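Local coordinates for protein poly(ADP-ribose) glycohydrolase (Thermomonospora curvata, PDB 3SII) that probably hydrolyses the ribose-ribose bonds of poly(ADP-ribose), working as a glycohydrolase with a macrodomain-type catalytic fold, at residues Cys91-Ser96 against His109-Gly114; Ser175-Arg180 against Phe225-Ala230. All coordinates share one frame; numbering follows the deposited sequence.

Contact 1. Residues Cys91-Ser96 against His109-Gly114; sequences CLNFAS and HAQEEG. With A1R (5'-O-[(S)-{[(S)-{[(2R,3R,4S)-3,4-dihydroxypyrrolidin-2-yl]methoxy}(hydroxy)phosphoryl]oxy}(hydroxy)phosphoryl]adenosine), chain B.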
# COMPACT_ATOMS: atom_id res chain seq x y z
N CYS A 91 5.41 -2.80 -0.55
CA CYS A 91 4.17 -2.80 0.21
C CYS A 91 3.01 -2.24 -0.61
O CYS A 91 3.15 -1.20 -1.25
CB CYS A 91 4.29 -1.91 1.44
SG CYS A 91 5.59 -2.36 2.61
N LEU A 92 1.87 -2.91 -0.56
CA LEU A 92 0.66 -2.41 -1.20
C LEU A 92 0.02 -1.33 -0.32
O LEU A 92 -0.27 -1.57 0.85
CB LEU A 92 -0.31 -3.57 -1.46
CG LEU A 92 -1.70 -3.21 -2.01
CD1 LEU A 92 -1.58 -2.43 -3.33
CD2 LEU A 92 -2.55 -4.48 -2.17
N ASN A 93 -0.15 -0.15 -0.89
CA ASN A 93 -0.89 0.97 -0.31
C ASN A 93 -2.35 0.84 -0.74
O ASN A 93 -2.64 0.81 -1.94
CB ASN A 93 -0.29 2.29 -0.84
CG ASN A 93 -1.11 3.50 -0.44
OD1 ASN A 93 -1.88 3.46 0.51
ND2 ASN A 93 -0.95 4.59 -1.19
N PHE A 94 -3.25 0.72 0.24
CA PHE A 94 -4.69 0.58 -0.02
C PHE A 94 -5.22 1.96 -0.36
O PHE A 94 -5.79 2.66 0.50
CB PHE A 94 -5.43 0.01 1.20
CG PHE A 94 -4.86 -1.30 1.74
CD1 PHE A 94 -4.02 -2.11 0.98
CD2 PHE A 94 -5.20 -1.72 3.02
CE1 PHE A 94 -3.52 -3.30 1.49
CE2 PHE A 94 -4.71 -2.91 3.53
CZ PHE A 94 -3.86 -3.70 2.76
N ALA A 95 -5.04 2.34 -1.61
CA ALA A 95 -5.04 3.74 -2.01
C ALA A 95 -6.40 4.35 -2.22
O ALA A 95 -7.34 3.70 -2.69
CB ALA A 95 -4.22 3.91 -3.27
N SER A 96 -6.49 5.64 -1.89
CA SER A 96 -7.53 6.50 -2.43
C SER A 96 -7.27 6.72 -3.90
O SER A 96 -6.13 6.89 -4.33
CB SER A 96 -7.52 7.84 -1.70
OG SER A 96 -8.41 8.77 -2.32
N HIS A 109 -8.41 7.96 9.68
CA HIS A 109 -7.77 6.77 10.23
C HIS A 109 -8.03 5.56 9.34
O HIS A 109 -9.08 4.94 9.43
CB HIS A 109 -8.33 6.50 11.63
CG HIS A 109 -7.61 5.42 12.38
ND1 HIS A 109 -6.28 5.13 12.17
CD2 HIS A 109 -8.04 4.57 13.34
CE1 HIS A 109 -5.91 4.14 12.98
NE2 HIS A 109 -6.96 3.79 13.70
N ALA A 110 -7.06 5.23 8.49
CA ALA A 110 -7.14 4.05 7.63
C ALA A 110 -5.71 3.69 7.22
O ALA A 110 -4.76 4.37 7.62
CB ALA A 110 -8.02 4.32 6.42
N GLN A 111 -5.54 2.63 6.44
CA GLN A 111 -4.18 2.16 6.17
C GLN A 111 -3.32 3.18 5.42
O GLN A 111 -2.17 3.43 5.79
CB GLN A 111 -4.21 0.81 5.44
CG GLN A 111 -2.85 0.15 5.29
CD GLN A 111 -2.34 0.19 3.86
OE1 GLN A 111 -2.78 1.01 3.05
NE2 GLN A 111 -1.42 -0.71 3.54
N GLU A 112 -3.86 3.76 4.35
CA GLU A 112 -3.07 4.71 3.57
C GLU A 112 -2.68 5.93 4.40
O GLU A 112 -1.54 6.41 4.32
CB GLU A 112 -3.81 5.17 2.31
CG GLU A 112 -3.04 6.28 1.59
CD GLU A 112 -3.62 6.68 0.25
OE1 GLU A 112 -4.86 6.62 0.09
OE2 GLU A 112 -2.83 7.09 -0.63
N GLU A 113 -3.62 6.44 5.18
CA GLU A 113 -3.36 7.59 6.03
C GLU A 113 -2.21 7.31 6.99
O GLU A 113 -1.35 8.18 7.21
CB GLU A 113 -4.64 7.98 6.78
CG GLU A 113 -5.65 8.71 5.91
CD GLU A 113 -6.61 7.80 5.16
OE1 GLU A 113 -6.34 6.58 5.05
OE2 GLU A 113 -7.64 8.31 4.67
N GLY A 114 -2.19 6.11 7.56
CA GLY A 114 -1.08 5.70 8.41
C GLY A 114 0.25 5.70 7.68
O GLY A 114 1.27 6.14 8.21
N1 A1R B . -2.10 -2.36 8.37
C2 A1R B . -2.67 -3.53 7.97
N3 A1R B . -4.02 -3.69 7.86
C4 A1R B . -4.71 -2.61 8.18
C5 A1R B . -4.24 -1.36 8.58
C6 A1R B . -2.86 -1.28 8.67
N6 A1R B . -2.22 -0.08 9.10
N7 A1R B . -5.30 -0.49 8.81
C8 A1R B . -6.41 -1.20 8.54
N9 A1R B . -6.12 -2.49 8.15
C1' A1R B . -7.03 -3.55 7.76
C2' A1R B . -8.41 -3.40 8.30
O2' A1R B . -8.95 -4.65 8.58
C3' A1R B . -9.15 -2.75 7.21
O3' A1R B . -10.49 -3.09 7.20
O4' A1R B . -7.16 -3.57 6.36
C4' A1R B . -8.48 -3.27 5.99
C5' A1R B . -8.56 -2.30 4.83
O5' A1R B . -8.00 -1.07 5.17
PA A1R B . -8.58 0.29 4.57
O1A A1R B . -7.52 1.31 4.89
O2A A1R B . -9.94 0.66 5.06
O3A A1R B . -8.56 0.05 3.00
PB A1R B . -9.68 0.36 1.89
O1B A1R B . -10.95 -0.41 2.11
O2B A1R B . -9.05 0.03 0.57
O5N A1R B . -10.07 1.88 2.02
C5N A1R B . -9.35 2.88 1.37
N4N A1R B . -9.27 4.35 2.78
C1N A1R B . -8.11 5.20 3.03
O2N A1R B . -7.22 6.82 1.54
C2N A1R B . -7.54 5.49 1.67
O3N A1R B . -9.63 5.91 0.62
C3N A1R B . -8.59 5.01 0.74
C4N A1R B . -9.60 4.11 1.28
O HOH W 1 -6.35 2.87 3.21
O HOH W 2 -3.53 7.48 -3.22
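Gln111 lays its amide flat over one face of the Phe94 ring, the two planes only 11° apart, with Gln111 NE2 3.7 Å above the plane of the Phe94 ring, over its centre. A bend in its chain (chi2 -108°) turns the amide so that both ends reach the strand backbone: OE1 accepts from Phe94 N, tilted from the carbonyl plane, at 2.9 Å, and NE2 gives a hydrogen in the amide plane to Leu92 O at 3.0 Å. The side chain thus pairs with strand 90-94 much as a peptide group would, and NE2 has a second partner in Thr74 OG1. Glu112 instead stretches out past Asn93 to the turn beyond the strand. Its OE1 takes Ser96 N at 2.7 Å, on the syn side but well out of the carboxylate plane, and also the O2N hydroxyl of the bound pyrrolidine ADP-ribose analogue, at 2.8 Å. Asn93 ND2 reaches Glu112 OE2 at 3.2 Å from above the carboxylate plane, 58° out of it, while bonding Thr174 as well; Gly101 N and a water that bridges to Ser96 O add to the grip on OE2. Asn93 OD1, by contrast, is buried against Glu112 CB, 3.1 Å away, without a polar partner. A second water joins Phe94 O, Glu112 N and ligand O1A. The chemistry implies that backbone groups of Leu92, Phe94 and Ser96 hold both side chains, fixing Glu112 OE1 as it accepts from O2N, while Gln111 N at the helix start binds phosphate oxygen O1A.

Contact 2. Residues Ser175-Arg180 against Phe225-Ala230; sequences SPAPNR and FGNDPA. With A1R (5'-O-[(S)-{[(S)-{[(2R,3R,4S)-3,4-dihydroxypyrrolidin-2-yl]methoxy}(hydroxy)phosphoryl]oxy}(hydroxy)phosphoryl]adenosine), chain B.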
# COMPACT_ATOMS: atom_id res chain seq x y z
N SER A 175 -2.45 1.43 -5.66
CA SER A 175 -3.48 0.98 -6.58
C SER A 175 -4.78 0.94 -5.79
O SER A 175 -4.84 0.32 -4.74
CB SER A 175 -3.14 -0.43 -7.07
OG SER A 175 -4.24 -1.04 -7.74
N PRO A 176 -5.84 1.61 -6.29
CA PRO A 176 -7.08 1.62 -5.52
C PRO A 176 -7.93 0.41 -5.82
O PRO A 176 -8.12 0.05 -6.98
CB PRO A 176 -7.78 2.87 -6.03
CG PRO A 176 -7.35 2.95 -7.47
CD PRO A 176 -5.92 2.45 -7.50
N ALA A 177 -8.41 -0.25 -4.78
CA ALA A 177 -9.39 -1.30 -4.96
C ALA A 177 -10.69 -0.66 -5.42
O ALA A 177 -10.93 0.53 -5.16
CB ALA A 177 -9.60 -2.06 -3.65
N PRO A 178 -11.55 -1.43 -6.10
CA PRO A 178 -12.87 -0.88 -6.44
C PRO A 178 -13.63 -0.48 -5.18
O PRO A 178 -13.54 -1.15 -4.14
CB PRO A 178 -13.56 -2.04 -7.16
CG PRO A 178 -12.84 -3.27 -6.69
CD PRO A 178 -11.41 -2.84 -6.52
N ASN A 179 -14.38 0.61 -5.27
CA ASN A 179 -15.19 1.07 -4.15
C ASN A 179 -16.51 0.32 -4.18
O ASN A 179 -17.54 0.83 -4.66
CB ASN A 179 -15.42 2.58 -4.24
CG ASN A 179 -16.00 3.17 -2.96
OD1 ASN A 179 -16.68 2.48 -2.19
ND2 ASN A 179 -15.74 4.45 -2.73
N ARG A 180 -16.48 -0.91 -3.67
CA ARG A 180 -17.64 -1.79 -3.75
C ARG A 180 -18.82 -1.24 -2.96
O ARG A 180 -19.98 -1.50 -3.29
CB ARG A 180 -17.29 -3.20 -3.27
CG ARG A 180 -18.45 -4.15 -3.49
CD ARG A 180 -18.11 -5.58 -3.16
NE ARG A 180 -19.24 -6.44 -3.50
CZ ARG A 180 -19.38 -7.69 -3.06
NH1 ARG A 180 -18.47 -8.22 -2.26
NH2 ARG A 180 -20.44 -8.40 -3.42
N PHE A 225 -13.83 0.79 1.57
CA PHE A 225 -14.29 0.42 0.23
C PHE A 225 -15.23 -0.78 0.21
O PHE A 225 -15.79 -1.11 -0.83
CB PHE A 225 -13.10 0.19 -0.71
CG PHE A 225 -12.46 1.46 -1.23
CD1 PHE A 225 -12.96 2.70 -0.86
CD2 PHE A 225 -11.37 1.40 -2.07
CE1 PHE A 225 -12.37 3.87 -1.33
CE2 PHE A 225 -10.77 2.57 -2.55
CZ PHE A 225 -11.28 3.80 -2.17
N GLY A 226 -15.38 -1.44 1.36
CA GLY A 226 -16.41 -2.45 1.55
C GLY A 226 -16.30 -3.72 0.72
O GLY A 226 -17.31 -4.37 0.42
N ASN A 227 -15.09 -4.10 0.32
CA ASN A 227 -14.94 -5.37 -0.35
C ASN A 227 -15.03 -6.53 0.63
O ASN A 227 -14.85 -6.35 1.84
CB ASN A 227 -13.62 -5.44 -1.13
CG ASN A 227 -13.67 -4.68 -2.43
OD1 ASN A 227 -14.14 -5.19 -3.45
ND2 ASN A 227 -13.21 -3.43 -2.40
N ASP A 228 -15.31 -7.71 0.10
CA ASP A 228 -15.46 -8.93 0.89
C ASP A 228 -14.08 -9.54 1.13
O ASP A 228 -13.39 -9.92 0.19
CB ASP A 228 -16.33 -9.91 0.10
CG ASP A 228 -16.52 -11.24 0.80
OD1 ASP A 228 -15.90 -11.47 1.86
OD2 ASP A 228 -17.28 -12.08 0.27
N PRO A 229 -13.64 -9.62 2.40
CA PRO A 229 -12.27 -10.11 2.59
C PRO A 229 -12.05 -11.54 2.09
O PRO A 229 -10.92 -11.84 1.67
CB PRO A 229 -12.05 -10.00 4.11
CG PRO A 229 -13.40 -9.88 4.70
CD PRO A 229 -14.29 -9.25 3.67
N ALA A 230 -13.06 -12.41 2.13
CA ALA A 230 -12.88 -13.76 1.58
C ALA A 230 -12.59 -13.67 0.09
O ALA A 230 -11.76 -14.42 -0.44
CB ALA A 230 -14.11 -14.64 1.84
N1 A1R B . -2.10 -2.36 8.37
C2 A1R B . -2.67 -3.53 7.97
N3 A1R B . -4.02 -3.69 7.86
C4 A1R B . -4.71 -2.61 8.18
C5 A1R B . -4.24 -1.36 8.58
C6 A1R B . -2.86 -1.28 8.67
N6 A1R B . -2.22 -0.08 9.10
N7 A1R B . -5.30 -0.49 8.81
C8 A1R B . -6.41 -1.20 8.54
N9 A1R B . -6.12 -2.49 8.15
C1' A1R B . -7.03 -3.55 7.76
C2' A1R B . -8.41 -3.40 8.30
O2' A1R B . -8.95 -4.65 8.58
C3' A1R B . -9.15 -2.75 7.21
O3' A1R B . -10.49 -3.09 7.20
O4' A1R B . -7.16 -3.57 6.36
C4' A1R B . -8.48 -3.27 5.99
C5' A1R B . -8.56 -2.30 4.83
O5' A1R B . -8.00 -1.07 5.17
PA A1R B . -8.58 0.29 4.57
O1A A1R B . -7.52 1.31 4.89
O2A A1R B . -9.94 0.66 5.06
O3A A1R B . -8.56 0.05 3.00
PB A1R B . -9.68 0.36 1.89
O1B A1R B . -10.95 -0.41 2.11
O2B A1R B . -9.05 0.03 0.57
O5N A1R B . -10.07 1.88 2.02
C5N A1R B . -9.35 2.88 1.37
N4N A1R B . -9.27 4.35 2.78
C1N A1R B . -8.11 5.20 3.03
O2N A1R B . -7.22 6.82 1.54
C2N A1R B . -7.54 5.49 1.67
O3N A1R B . -9.63 5.91 0.62
C3N A1R B . -8.59 5.01 0.74
C4N A1R B . -9.60 4.11 1.28
O HOH W 3 -15.40 -7.58 -2.84
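Phe225 packs one face of its ring against Asn179, whose amide lies 26° from the ring plane and brings ND2 to 3.7 Å from Phe225 CE1. The opposite face carries the bound ADP-ribose analogue, with ligand C5N 4.0 Å above the ring plane of Phe225 and over its centre, so the ring is layered between protein and ligand. Ala177 O comes in obliquely, 3.2 Å from Phe225 CD2. With CG anti to the carbonyl carbon (chi1 -78°), the ring extends beneath the linker to the pyrrolidine, while Phe225 N donates to phosphate oxygen O1B at 3.2 Å. Cut back to an alanine, Phe225 would lose the ring, and a gap would probably open between Asn179 and the ligand, leaving the pyrrolidine end without its apolar floor.

Further out, Asn227 ND2 donates to Pro178 O at 2.9 Å, almost head-on to the carbonyl oxygen, and to Gly221 O, tying 225-230 both to 175-180 and to the loop at Gly221. Asn179 is itself fixed, its OD1 capping Ala182 N at the start of helix 180-183 and its ND2 bonded to Tyr143. Arg180 runs extended past Gly226 and Asn227; a water that donates to Asn227 OD1 at 2.8 Å accepts from Asp228 N and, weakly, from Arg180 NH1. Asp228 N-caps helix 229-240, its OD1 taking Ala230 N at 3.0 Å. Gly223 N and Val224 N also bond the ligand, consistent with a backbone N-H loop for the diphosphate, positioned by Asn227, with an aromatic face presented to the ligand.

Overall arrangement
Both segments of contact 1 precede those of contact 2 in the sequence, and the contact centres lie 12 Å apart. Strands 90-94 and 163-175 are parallel neighbours in the mixed sheet of this macrodomain-type fold; 91-96 is the end of the first with the residues after it, and 175-180 follows the end of the second. There the contacts touch: Ala95 O packs 3.5 Å from Pro176 CB and 3.6 Å from Phe225 CE2. Helix 111-118 completes contact 1, and the loop before helix 229-240 completes contact 2; their centres lie about 5 and 13 Å from the centre of the chain. Both meet the same ligand, consistent with one ADP-ribose cleft at the C-terminal ends of the sheet's parallel inner strands.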